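Local coordinates for endoglucanase (Fervidobacterium pennivorans DSM 9078, PDB 6KDD), which probably hydrolyses beta-1,4-glucosidic bonds within cellulose and related glucans, at residues A13-Y16 and N17-I20; E167-P170 and T171-V174; Y292-F295 and C296-F299; W309-P312 and L313-V317. All coordinates share one frame; numbering follows the deposited sequence.

Contact 1: residues A13-Y16 and N17-I20; sequences ALEY and NKII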
ATOM      1  N   ALA A  13     -10.931  -9.622 -12.434  1.00 39.76           N
ATOM      2  CA  ALA A  13     -10.021  -9.095 -11.418  1.00 38.36           C
ATOM      3  C   ALA A  13      -8.825  -8.420 -12.104  1.00 40.09           C
ATOM      4  O   ALA A  13      -8.338  -7.361 -11.674  1.00 34.41           O
ATOM      5  CB  ALA A  13      -9.601 -10.178 -10.459  1.00 29.65           C
ATOM      6  N   LEU A  14      -8.406  -8.990 -13.242  1.00 36.93           N
ATOM      7  CA  LEU A  14      -7.244  -8.483 -13.955  1.00 41.03           C
ATOM      8  C   LEU A  14      -7.583  -7.121 -14.546  1.00 39.39           C
ATOM      9  O   LEU A  14      -6.703  -6.275 -14.681  1.00 36.27           O
ATOM     10  CB  LEU A  14      -6.822  -9.472 -15.046  1.00 42.10           C
ATOM     11  CG  LEU A  14      -5.680 -10.439 -14.694  1.00 49.51           C
ATOM     12  CD1 LEU A  14      -6.066 -11.408 -13.582  1.00 50.47           C
ATOM     13  CD2 LEU A  14      -5.252 -11.221 -15.932  1.00 53.41           C
ATOM     14  N   GLU A  15      -8.855  -6.938 -14.931  1.00 35.90           N
ATOM     15  CA  GLU A  15      -9.249  -5.682 -15.540  1.00 36.13           C
ATOM     16  C   GLU A  15      -9.286  -4.580 -14.468  1.00 32.61           C
ATOM     17  O   GLU A  15      -8.928  -3.436 -14.759  1.00 32.77           O
ATOM     18  CB  GLU A  15     -10.517  -5.864 -16.388  1.00 42.77           C
ATOM     19  CG  GLU A  15     -10.243  -6.615 -17.692  1.00 43.01           C
ATOM     20  CD  GLU A  15      -9.565  -5.731 -18.737  1.00 46.78           C
ATOM     21  OE1 GLU A  15     -10.187  -4.724 -19.152  1.00 52.88           O
ATOM     22  OE2 GLU A  15      -8.408  -6.017 -19.128  1.00 46.57           O
ATOM     23  N   TYR A  16      -9.666  -4.951 -13.237  1.00 28.50           N
ATOM     24  CA  TYR A  16      -9.649  -4.058 -12.079  1.00 34.24           C
ATOM     25  C   TYR A  16      -8.218  -3.638 -11.701  1.00 35.05           C
ATOM     26  O   TYR A  16      -7.948  -2.459 -11.439  1.00 33.69           O
ATOM     27  CB  TYR A  16     -10.372  -4.688 -10.882  1.00 34.30           C
ATOM     28  CG  TYR A  16     -11.874  -4.590 -10.984  1.00 38.75           C
ATOM     29  CD1 TYR A  16     -12.534  -3.403 -10.701  1.00 37.16           C
ATOM     30  CD2 TYR A  16     -12.621  -5.663 -11.451  1.00 43.29           C
ATOM     31  CE1 TYR A  16     -13.909  -3.293 -10.848  1.00 41.18           C
ATOM     32  CE2 TYR A  16     -13.998  -5.576 -11.594  1.00 46.64           C
ATOM     33  CZ  TYR A  16     -14.639  -4.383 -11.305  1.00 47.88           C
ATOM     34  OH  TYR A  16     -15.992  -4.300 -11.448  1.00 54.07           O
ATOM     35  N   ASN A  17      -7.288  -4.609 -11.735  1.00 30.90           N
ATOM     36  CA  ASN A  17      -5.902  -4.343 -11.409  1.00 27.96           C
ATOM     37  C   ASN A  17      -5.398  -3.275 -12.357  1.00 31.64           C
ATOM     38  O   ASN A  17      -4.613  -2.400 -11.981  1.00 29.34           O
ATOM     39  CB  ASN A  17      -5.024  -5.584 -11.572  1.00 32.13           C
ATOM     40  CG  ASN A  17      -3.709  -5.451 -10.836  1.00 32.55           C
ATOM     41  OD1 ASN A  17      -3.676  -4.864  -9.751  1.00 29.72           O
ATOM     42  ND2 ASN A  17      -2.646  -6.020 -11.391  1.00 31.39           N
ATOM     43  N   LYS A  18      -5.838  -3.367 -13.611  1.00 27.67           N
ATOM     44  CA  LYS A  18      -5.451  -2.360 -14.587  1.00 29.41           C
ATOM     45  C   LYS A  18      -5.959  -0.961 -14.225  1.00 28.37           C
ATOM     46  O   LYS A  18      -5.396   0.005 -14.730  1.00 23.67           O
ATOM     47  CB  LYS A  18      -5.922  -2.739 -15.994  1.00 36.79           C
ATOM     48  CG  LYS A  18      -5.055  -3.796 -16.663  1.00 41.88           C
ATOM     49  CD  LYS A  18      -5.686  -4.394 -17.916  1.00 47.22           C
ATOM     50  CE  LYS A  18      -5.030  -5.710 -18.287  1.00 50.77           C
ATOM     51  NZ  LYS A  18      -4.941  -5.869 -19.756  1.00 56.02           N
ATOM     52  N   ILE A  19      -7.017  -0.814 -13.404  1.00 28.07           N
ATOM     53  CA  ILE A  19      -7.386   0.562 -13.095  1.00 26.47           C
ATOM     54  C   ILE A  19      -6.639   1.062 -11.852  1.00 26.71           C
ATOM     55  O   ILE A  19      -6.743   2.236 -11.525  1.00 23.73           O
ATOM     56  CB  ILE A  19      -8.902   0.840 -13.026  1.00 27.64           C
ATOM     57  CG1 ILE A  19      -9.560   0.159 -11.819  1.00 27.13           C
ATOM     58  CG2 ILE A  19      -9.595   0.534 -14.370  1.00 27.36           C
ATOM     59  CD1 ILE A  19     -10.832   0.835 -11.382  1.00 25.61           C
ATOM     60  N   ILE A  20      -5.893   0.194 -11.156  1.00 23.95           N
ATOM     61  CA  ILE A  20      -4.871   0.696 -10.246  1.00 23.37           C
ATOM     62  C   ILE A  20      -3.781   1.369 -11.064  1.00 26.28           C
ATOM     63  O   ILE A  20      -3.418   2.520 -10.792  1.00 21.85           O
ATOM     64  CB  ILE A  20      -4.322  -0.432  -9.369  1.00 21.36           C
ATOM     65  CG1 ILE A  20      -5.478  -1.054  -8.584  1.00 23.51           C
ATOM     66  CG2 ILE A  20      -3.243   0.096  -8.438  1.00 22.45           C
ATOM     67  CD1 ILE A  20      -5.154  -2.323  -7.844  1.00 21.55           C
TER
HETATM   68  O   HOH W   1      -3.454  -6.822 -14.472  1.00 36.20           O
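Glu15 and Lys18 pair three residues apart on the helix 13-20, their side chains crossing obliquely on its solvent-facing side. The glutamate bends at chi2 (-76°), which swings its carboxylate back alongside the lysine: OE2 of Glu15 lies 3.4 Å from CD of Lys18 and forms a rather long salt bridge, 3.5 Å, to its NZ. The lysine methylenes run past the Leu14 carbonyl on the way, with CG of Lys18 3.6 Å from Leu14 O. Leu14 O also accepts the N-H of Lys18 (N to O 3.2 Å), and a water accepts from Asn17 ND2 and donates weakly to Leu14 O. The helix lies across the N-terminal ends of the strands of the (beta/alpha)8 barrel, and its inner face carries Tyr16, Asn17 and Ile20. Asn17 turns its amide into the barrel end, where OD1 bonds Ser289 OG and ND2 bonds Ile256 O. Tyr16 packs beside Phe138 of strand 137-140 and sends its OH to Glu135. Near the end of the segment Ile19 N donates to Tyr16 O at 2.7 Å, from above the carbonyl plane, a bond three residues along the chain, while Ile20 N reaches the same oxygen only weakly. Chi1 of Ile19 is 69°, wedging CG1 between its own backbone N and carbonyl carbon and bringing it to 3.1 Å from Tyr16 O.

Contact 2: residues E167-P170 and T171-V174; sequences ESNP and TRIV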
ATOM      1  N   GLU A 167     -20.394  -9.426   2.969  1.00 33.60           N
ATOM      2  CA  GLU A 167     -21.797  -9.434   3.355  1.00 39.09           C
ATOM      3  C   GLU A 167     -22.461  -8.161   2.842  1.00 41.47           C
ATOM      4  O   GLU A 167     -23.610  -8.196   2.410  1.00 38.91           O
ATOM      5  CB  GLU A 167     -21.959  -9.453   4.879  1.00 37.42           C
ATOM      6  CG  GLU A 167     -21.584 -10.789   5.503  1.00 49.66           C
ATOM      7  CD  GLU A 167     -21.667 -10.861   7.024  1.00 50.58           C
ATOM      8  OE1 GLU A 167     -21.567 -11.976   7.554  1.00 61.47           O
ATOM      9  OE2 GLU A 167     -21.849  -9.815   7.683  1.00 53.59           O
ATOM     10  N   SER A 168     -21.739  -7.034   2.926  1.00 34.13           N
ATOM     11  CA  SER A 168     -22.279  -5.742   2.518  1.00 33.74           C
ATOM     12  C   SER A 168     -21.683  -5.298   1.192  1.00 32.23           C
ATOM     13  O   SER A 168     -22.282  -4.466   0.512  1.00 34.15           O
ATOM     14  CB  SER A 168     -22.071  -4.681   3.575  1.00 34.26           C
ATOM     15  OG  SER A 168     -20.667  -4.498   3.797  1.00 37.51           O
ATOM     16  N   ASN A 169     -20.522  -5.858   0.812  1.00 31.56           N
ATOM     17  CA  ASN A 169     -19.919  -5.547  -0.484  1.00 32.12           C
ATOM     18  C   ASN A 169     -19.587  -6.842  -1.219  1.00 38.34           C
ATOM     19  O   ASN A 169     -18.447  -7.326  -1.191  1.00 34.39           O
ATOM     20  CB  ASN A 169     -18.653  -4.688  -0.350  1.00 30.02           C
ATOM     21  CG  ASN A 169     -18.875  -3.352   0.329  1.00 25.96           C
ATOM     22  OD1 ASN A 169     -18.750  -2.325  -0.314  1.00 26.15           O
ATOM     23  ND2 ASN A 169     -19.158  -3.332   1.624  1.00 27.63           N
ATOM     24  N   PRO A 170     -20.574  -7.462  -1.908  1.00 38.08           N
ATOM     25  CA  PRO A 170     -20.349  -8.768  -2.515  1.00 35.70           C
ATOM     26  C   PRO A 170     -19.312  -8.822  -3.640  1.00 33.73           C
ATOM     27  O   PRO A 170     -18.784  -9.894  -3.898  1.00 34.74           O
ATOM     28  CB  PRO A 170     -21.764  -9.141  -2.989  1.00 40.46           C
ATOM     29  CG  PRO A 170     -22.406  -7.807  -3.280  1.00 37.25           C
ATOM     30  CD  PRO A 170     -21.949  -6.959  -2.109  1.00 40.35           C
ATOM     31  N   THR A 171     -19.001  -7.692  -4.306  1.00 28.70           N
ATOM     32  CA  THR A 171     -18.187  -7.729  -5.509  1.00 31.73           C
ATOM     33  C   THR A 171     -17.020  -6.731  -5.510  1.00 29.17           C
ATOM     34  O   THR A 171     -16.327  -6.624  -6.520  1.00 30.70           O
ATOM     35  CB  THR A 171     -19.002  -7.434  -6.782  1.00 37.89           C
ATOM     36  OG1 THR A 171     -19.558  -6.118  -6.685  1.00 35.92           O
ATOM     37  CG2 THR A 171     -20.072  -8.472  -7.073  1.00 41.83           C
ATOM     38  N   ARG A 172     -16.840  -5.964  -4.435  1.00 27.81           N
ATOM     39  CA  ARG A 172     -15.808  -4.925  -4.459  1.00 27.64           C
ATOM     40  C   ARG A 172     -14.434  -5.591  -4.361  1.00 28.86           C
ATOM     41  O   ARG A 172     -14.281  -6.574  -3.647  1.00 27.76           O
ATOM     42  CB  ARG A 172     -16.029  -3.971  -3.286  1.00 27.92           C
ATOM     43  CG  ARG A 172     -15.099  -2.762  -3.308  1.00 28.32           C
ATOM     44  CD  ARG A 172     -15.330  -1.847  -2.126  1.00 29.24           C
ATOM     45  NE  ARG A 172     -16.703  -1.357  -2.115  1.00 29.53           N
ATOM     46  CZ  ARG A 172     -17.211  -0.440  -2.942  1.00 26.08           C
ATOM     47  NH1 ARG A 172     -16.473   0.115  -3.887  1.00 22.03           N
ATOM     48  NH2 ARG A 172     -18.490  -0.117  -2.842  1.00 25.05           N
ATOM     49  N   ILE A 173     -13.469  -5.116  -5.163  1.00 28.56           N
ATOM     50  CA  ILE A 173     -12.098  -5.613  -5.078  1.00 26.60           C
ATOM     51  C   ILE A 173     -11.576  -5.460  -3.651  1.00 28.14           C
ATOM     52  O   ILE A 173     -11.761  -4.414  -3.013  1.00 28.62           O
ATOM     53  CB  ILE A 173     -11.204  -4.854  -6.080  1.00 27.90           C
ATOM     54  CG1 ILE A 173     -11.617  -5.194  -7.513  1.00 26.53           C
ATOM     55  CG2 ILE A 173      -9.724  -5.107  -5.819  1.00 25.33           C
ATOM     56  CD1 ILE A 173     -11.420  -6.669  -7.836  1.00 26.95           C
ATOM     57  N   VAL A 174     -10.895  -6.513  -3.174  1.00 25.48           N
ATOM     58  CA  VAL A 174     -10.256  -6.505  -1.868  1.00 24.87           C
ATOM     59  C   VAL A 174      -8.800  -6.934  -2.075  1.00 27.80           C
ATOM     60  O   VAL A 174      -8.510  -7.864  -2.840  1.00 25.37           O
ATOM     61  CB  VAL A 174     -11.012  -7.383  -0.852  1.00 24.49           C
ATOM     62  CG1 VAL A 174     -10.324  -7.409   0.506  1.00 26.10           C
ATOM     63  CG2 VAL A 174     -12.430  -6.872  -0.675  1.00 28.39           C
TER
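Asn169 and Arg172 run alongside each other in the same direction, across the short turn by which the chain leaves helix 151-168 for strand 174-177 of the barrel. The arginine starts in contact, CB of Arg172 being 4.0 Å from CB of Asn169. It then runs extended through its first two torsions and kinks at CD (chi3 -59°), which turns the guanidinium back toward the asparagine amide. CD of Arg172 passes 3.9 Å from Asn169 OD1, and NE of Arg172 closes on that oxygen at 2.9 Å in a nearly straight hydrogen bond (169° at the hydrogen). OD1 sits at the edge of the guanidinium and in its plane, whereas the donor is tilted out of the amide plane, the two flat groups being turned 66° apart. CZ of Arg172 follows 3.6 Å from Asn169 OD1, and NH2 of Arg172 adds a weak second bond to the same OD1 at 3.4 Å. Beyond the amide, NH2 also donates to Tyr133 O, and NH1 reaches Pro134 O and Leu137 O, where strand 137-140 begins. The asparagine is itself steadied from behind: ND2 bonds Ala127 O and, weakly, Ser168 OG, which fixes the amide with its oxygen toward the arginine. The named partners of the buried guanidinium are thus all neutral oxygens, one amide and several backbone carbonyls. Its positive charge is probably spread over their dipoles rather than met by one carboxylate, and the divided grip ties this turn to the residues leading into the neighbouring strand.

Contact 3: residues Y292-F295 and C296-F299; sequences YWEF and CAGF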
ATOM      1  N   TYR A 292       3.767   3.942  -5.667  1.00 17.62           N
ATOM      2  CA  TYR A 292       5.032   4.422  -5.167  1.00 17.30           C
ATOM      3  C   TYR A 292       4.901   4.832  -3.695  1.00 18.59           C
ATOM      4  O   TYR A 292       3.895   5.430  -3.315  1.00 18.41           O
ATOM      5  CB  TYR A 292       5.501   5.587  -6.032  1.00 17.61           C
ATOM      6  CG  TYR A 292       6.785   6.188  -5.514  1.00 18.83           C
ATOM      7  CD1 TYR A 292       7.987   5.492  -5.646  1.00 20.68           C
ATOM      8  CD2 TYR A 292       6.790   7.417  -4.854  1.00 18.56           C
ATOM      9  CE1 TYR A 292       9.167   6.004  -5.111  1.00 20.20           C
ATOM     10  CE2 TYR A 292       7.979   7.971  -4.381  1.00 18.17           C
ATOM     11  CZ  TYR A 292       9.153   7.240  -4.485  1.00 19.67           C
ATOM     12  OH  TYR A 292      10.315   7.739  -3.984  1.00 21.26           O
ATOM     13  N   TRP A 293       5.949   4.567  -2.899  1.00 17.41           N
ATOM     14  CA  TRP A 293       6.041   5.087  -1.528  1.00 15.49           C
ATOM     15  C   TRP A 293       7.097   6.186  -1.480  1.00 16.14           C
ATOM     16  O   TRP A 293       8.276   5.871  -1.620  1.00 19.21           O
ATOM     17  CB  TRP A 293       6.457   3.988  -0.529  1.00 18.41           C
ATOM     18  CG  TRP A 293       6.426   4.499   0.888  1.00 18.88           C
ATOM     19  CD1 TRP A 293       7.466   5.015   1.625  1.00 19.54           C
ATOM     20  CD2 TRP A 293       5.260   4.562   1.732  1.00 19.48           C
ATOM     21  NE1 TRP A 293       7.020   5.350   2.890  1.00 19.76           N
ATOM     22  CE2 TRP A 293       5.681   5.070   2.990  1.00 20.61           C
ATOM     23  CE3 TRP A 293       3.912   4.191   1.564  1.00 20.29           C
ATOM     24  CZ2 TRP A 293       4.775   5.304   4.035  1.00 22.24           C
ATOM     25  CZ3 TRP A 293       3.029   4.366   2.618  1.00 20.49           C
ATOM     26  CH2 TRP A 293       3.449   4.953   3.824  1.00 20.39           C
ATOM     27  N   GLU A 294       6.721   7.462  -1.276  1.00 16.96           N
ATOM     28  CA  GLU A 294       5.342   7.949  -1.172  1.00 17.88           C
ATOM     29  C   GLU A 294       5.296   9.363  -1.757  1.00 19.09           C
ATOM     30  O   GLU A 294       6.302   9.831  -2.327  1.00 21.73           O
ATOM     31  CB  GLU A 294       4.782   7.844   0.253  1.00 19.87           C
ATOM     32  CG  GLU A 294       5.823   8.064   1.350  1.00 20.43           C
ATOM     33  CD  GLU A 294       6.459   9.438   1.450  1.00 23.58           C
ATOM     34  OE1 GLU A 294       5.871  10.441   0.949  1.00 24.15           O
ATOM     35  OE2 GLU A 294       7.551   9.511   2.044  1.00 21.99           O
ATOM     36  N   PHE A 295       4.131  10.027  -1.657  1.00 17.18           N
ATOM     37  CA  PHE A 295       3.863  11.251  -2.403  1.00 17.42           C
ATOM     38  C   PHE A 295       4.755  12.422  -1.981  1.00 19.48           C
ATOM     39  O   PHE A 295       5.451  12.974  -2.843  1.00 18.07           O
ATOM     40  CB  PHE A 295       2.388  11.630  -2.270  1.00 17.59           C
ATOM     41  CG  PHE A 295       2.016  12.993  -2.808  1.00 16.55           C
ATOM     42  CD1 PHE A 295       2.188  13.285  -4.166  1.00 17.95           C
ATOM     43  CD2 PHE A 295       1.397  13.938  -1.986  1.00 19.68           C
ATOM     44  CE1 PHE A 295       1.803  14.526  -4.670  1.00 20.22           C
ATOM     45  CE2 PHE A 295       1.048  15.188  -2.478  1.00 20.81           C
ATOM     46  CZ  PHE A 295       1.259  15.484  -3.820  1.00 21.23           C
ATOM     47  N   CYS A 296       4.732  12.830  -0.687  1.00 19.00           N
ATOM     48  CA  CYS A 296       5.425  14.071  -0.335  1.00 21.95           C
ATOM     49  C   CYS A 296       6.239  14.083   0.968  1.00 23.46           C
ATOM     50  O   CYS A 296       6.614  15.183   1.418  1.00 24.97           O
ATOM     51  CB  CYS A 296       4.456  15.248  -0.248  1.00 20.49           C
ATOM     52  SG  CYS A 296       3.089  14.990   0.929  1.00 23.11           S
ATOM     53  N   ALA A 297       6.572  12.944   1.558  1.00 21.37           N
ATOM     54  CA  ALA A 297       7.317  13.007   2.826  1.00 23.76           C
ATOM     55  C   ALA A 297       8.774  12.544   2.608  1.00 24.32           C
ATOM     56  O   ALA A 297       9.396  12.940   1.635  1.00 25.39           O
ATOM     57  CB  ALA A 297       6.606  12.224   3.933  1.00 20.91           C
ATOM     58  N   GLY A 298       9.322  11.684   3.486  1.00 22.54           N
ATOM     59  CA  GLY A 298      10.738  11.340   3.432  1.00 23.41           C
ATOM     60  C   GLY A 298      11.183  10.564   2.188  1.00 24.15           C
ATOM     61  O   GLY A 298      12.389  10.430   1.944  1.00 25.48           O
ATOM     62  N   PHE A 299      10.231   9.935   1.478  1.00 19.65           N
ATOM     63  CA  PHE A 299      10.528   9.243   0.228  1.00 20.18           C
ATOM     64  C   PHE A 299       9.868   9.983  -0.928  1.00 21.26           C
ATOM     65  O   PHE A 299       9.734   9.408  -1.990  1.00 22.61           O
ATOM     66  CB  PHE A 299       9.842   7.868   0.250  1.00 18.78           C
ATOM     67  CG  PHE A 299      10.430   6.833   1.179  1.00 19.23           C
ATOM     68  CD1 PHE A 299      10.302   6.931   2.568  1.00 21.48           C
ATOM     69  CD2 PHE A 299      11.027   5.707   0.655  1.00 17.32           C
ATOM     70  CE1 PHE A 299      10.820   5.937   3.379  1.00 23.02           C
ATOM     71  CE2 PHE A 299      11.520   4.707   1.468  1.00 19.02           C
ATOM     72  CZ  PHE A 299      11.453   4.841   2.833  1.00 22.28           C
TER
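Tyr292 OH donates to Phe299 O at 2.7 Å, lying in the carbonyl plane, and so closes the loop that follows strand 289-292, the eighth strand of the (beta/alpha)8 barrel. Inside this loop the Glu294 carboxylate acts as a bracket for backbone N-H groups. OE1 of Glu294 receives Ala297 N on its syn lone pair at 2.7 Å, while OE2 of Glu294 is met by Phe299 N at 2.8 Å from above the carboxylate plane. A chi1 of 34°, well short of the usual 60°, and a second bend along the Glu294 chain fold the acid back over the turn. The peptide bond between Trp293 and Glu294 is cis. A tryptophan with a cis peptide after the last strand is a feature of family 5 cellulases, where its indole commonly lines the substrate cleft; glycerol and Tris bound close to Trp293 are consistent with a pocket here. The indole points an edge at the face of Phe299 in a T-shaped pair, planes at 76° and centroids of the Trp293 five-membered ring and the Phe299 ring 4.7 Å apart, with CD1 of Trp293 3.5 Å from CG of Phe299. Phe295, at the other end of the turn, packs against Tyr302 and Tyr46, and the sulfur of its neighbour approaches it obliquely, Cys296 SG standing 3.5 Å from Phe295 CD2.

Contact 4: residues W309-P312 and L313-V317; sequences WIEP and LATAV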
ATOM      1  N   TRP A 309       6.845  18.761  -8.432  1.00 21.11           N
ATOM      2  CA  TRP A 309       7.421  17.429  -8.501  1.00 24.58           C
ATOM      3  C   TRP A 309       8.952  17.475  -8.425  1.00 26.65           C
ATOM      4  O   TRP A 309       9.595  18.422  -8.919  1.00 23.99           O
ATOM      5  CB  TRP A 309       6.950  16.796  -9.805  1.00 23.44           C
ATOM      6  CG  TRP A 309       5.458  16.643  -9.823  1.00 23.31           C
ATOM      7  CD1 TRP A 309       4.530  17.490 -10.368  1.00 25.66           C
ATOM      8  CD2 TRP A 309       4.724  15.604  -9.144  1.00 21.93           C
ATOM      9  NE1 TRP A 309       3.263  17.001 -10.121  1.00 26.35           N
ATOM     10  CE2 TRP A 309       3.352  15.853  -9.374  1.00 24.73           C
ATOM     11  CE3 TRP A 309       5.102  14.453  -8.418  1.00 21.30           C
ATOM     12  CZ2 TRP A 309       2.359  14.988  -8.899  1.00 23.64           C
ATOM     13  CZ3 TRP A 309       4.115  13.609  -7.925  1.00 21.35           C
ATOM     14  CH2 TRP A 309       2.765  13.854  -8.208  1.00 21.59           C
ATOM     15  N   ILE A 310       9.511  16.452  -7.766  1.00 23.30           N
ATOM     16  CA  ILE A 310      10.943  16.219  -7.669  1.00 24.89           C
ATOM     17  C   ILE A 310      11.361  15.375  -8.872  1.00 26.73           C
ATOM     18  O   ILE A 310      10.907  14.242  -9.020  1.00 24.92           O
ATOM     19  CB  ILE A 310      11.235  15.513  -6.337  1.00 27.70           C
ATOM     20  CG1 ILE A 310      10.725  16.373  -5.174  1.00 28.87           C
ATOM     21  CG2 ILE A 310      12.709  15.130  -6.213  1.00 26.58           C
ATOM     22  CD1 ILE A 310      10.709  15.648  -3.835  1.00 29.74           C
ATOM     23  N   GLU A 311      12.171  15.976  -9.766  1.00 25.18           N
ATOM     24  CA  GLU A 311      12.492  15.383 -11.055  1.00 25.84           C
ATOM     25  C   GLU A 311      13.998  15.134 -11.071  1.00 25.33           C
ATOM     26  O   GLU A 311      14.726  15.887 -10.446  1.00 28.30           O
ATOM     27  CB  GLU A 311      12.048  16.335 -12.187  1.00 27.09           C
ATOM     28  CG  GLU A 311      10.530  16.458 -12.304  1.00 29.59           C
ATOM     29  CD  GLU A 311       9.847  15.188 -12.827  1.00 28.64           C
ATOM     30  OE1 GLU A 311      10.544  14.212 -13.128  1.00 26.20           O
ATOM     31  OE2 GLU A 311       8.601  15.187 -13.014  1.00 29.93           O
ATOM     32  N   PRO A 312      14.513  14.071 -11.725  1.00 27.12           N
ATOM     33  CA  PRO A 312      13.670  13.146 -12.470  1.00 25.40           C
ATOM     34  C   PRO A 312      13.044  11.986 -11.676  1.00 22.47           C
ATOM     35  O   PRO A 312      12.507  11.068 -12.273  1.00 23.69           O
ATOM     36  CB  PRO A 312      14.629  12.675 -13.576  1.00 29.68           C
ATOM     37  CG  PRO A 312      15.992  12.662 -12.901  1.00 32.47           C
ATOM     38  CD  PRO A 312      15.953  13.732 -11.821  1.00 31.30           C
ATOM     39  N   LEU A 313      13.008  12.054 -10.343  1.00 21.97           N
ATOM     40  CA  LEU A 313      12.448  10.909  -9.634  1.00 22.27           C
ATOM     41  C   LEU A 313      10.955  10.706  -9.968  1.00 21.68           C
ATOM     42  O   LEU A 313      10.511   9.575 -10.081  1.00 20.46           O
ATOM     43  CB  LEU A 313      12.673  11.081  -8.130  1.00 22.07           C
ATOM     44  CG  LEU A 313      12.321   9.878  -7.240  1.00 22.98           C
ATOM     45  CD1 LEU A 313      13.179   8.652  -7.506  1.00 21.07           C
ATOM     46  CD2 LEU A 313      12.434  10.299  -5.785  1.00 22.60           C
ATOM     47  N   ALA A 314      10.186  11.787 -10.083  1.00 22.57           N
ATOM     48  CA  ALA A 314       8.769  11.643 -10.395  1.00 22.66           C
ATOM     49  C   ALA A 314       8.600  10.916 -11.721  1.00 21.75           C
ATOM     50  O   ALA A 314       7.758  10.030 -11.836  1.00 21.23           O
ATOM     51  CB  ALA A 314       8.070  12.985 -10.372  1.00 24.47           C
ATOM     52  N   THR A 315       9.432  11.261 -12.726  1.00 24.82           N
ATOM     53  CA  THR A 315       9.366  10.605 -14.032  1.00 24.75           C
ATOM     54  C   THR A 315       9.724   9.133 -13.949  1.00 21.19           C
ATOM     55  O   THR A 315       9.143   8.305 -14.644  1.00 24.55           O
ATOM     56  CB  THR A 315      10.272  11.281 -15.079  1.00 26.35           C
ATOM     57  OG1 THR A 315       9.855  12.643 -15.133  1.00 26.34           O
ATOM     58  CG2 THR A 315      10.096  10.655 -16.447  1.00 30.27           C
ATOM     59  N   ALA A 316      10.700   8.797 -13.091  1.00 24.08           N
ATOM     60  CA  ALA A 316      11.041   7.411 -12.793  1.00 23.52           C
ATOM     61  C   ALA A 316       9.787   6.645 -12.348  1.00 22.90           C
ATOM     62  O   ALA A 316       9.589   5.468 -12.676  1.00 22.20           O
ATOM     63  CB  ALA A 316      12.100   7.371 -11.687  1.00 22.64           C
ATOM     64  N   VAL A 317       8.906   7.327 -11.612  1.00 21.92           N
ATOM     65  CA  VAL A 317       7.715   6.646 -11.104  1.00 21.38           C
ATOM     66  C   VAL A 317       6.651   6.522 -12.200  1.00 20.38           C
ATOM     67  O   VAL A 317       6.085   5.459 -12.398  1.00 25.88           O
ATOM     68  CB  VAL A 317       7.173   7.418  -9.887  1.00 18.66           C
ATOM     69  CG1 VAL A 317       5.774   6.966  -9.498  1.00 22.08           C
ATOM     70  CG2 VAL A 317       8.159   7.302  -8.735  1.00 21.78           C
TER
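Glu311 OE1 is held by two donors from Thr315, which come from opposite faces of the carboxylate plane. The hydroxyl OG1 of Thr315 donates to Glu311 OE1 at 2.6 Å, and Thr315 N adds a longer bond to that OE1 at 3.2 Å. The glutamate chain folds back on itself (chi2 -70°) to reach over the first turn, laying OE2 of Glu311 3.5 Å from CB of Ala314. Backbone bonds start the helix beside it: Ala314 N to Ile310 O at 2.8 Å and Ala316 N to Pro312 O at 3.0 Å. The cis peptide before Pro312 turns the chain into this turn, and Trp309 rests CE3 on Ala314 CB at 3.8 Å. One shell further out, Arg53 makes a salt bridge with OE2 of Glu311 and a cation-pi contact with Trp309, bridging the two. Arg53 and the helix end would both be expected to stabilise a negative carboxylate. On the inner side Leu313 and Val317 pack on Thr276 of helix 269-285. The N-cap is Pro312, and Glu311 just before it takes up the Thr315 N-H of the first turn, starting helix 313-318 after the antiparallel pair 302-303 and 308-309 that follows the eighth barrel strand.

Contacts 3 and 4 sit on the same side of the chain's centre and touch: Tyr292 packs on Leu313 and Val317, and Phe295 meets Trp309, so residues 292-299 pack on both the segment 309-312 and the helix after it. Contact 1, at the barrel's N-terminal end, touches contact 2 through Tyr16 and Ile173; contact 2 lies across the chain's centre from contacts 3 and 4. Contact 3 is the buried one, rich in aromatic rings, whereas the other three are partly buried. A carboxylate serves three of them differently: an exposed lysine in contact 1, backbone N-H groups in contact 3, a helix start in contact 4. Contact 2 instead pairs a buried guanidinium with an amide.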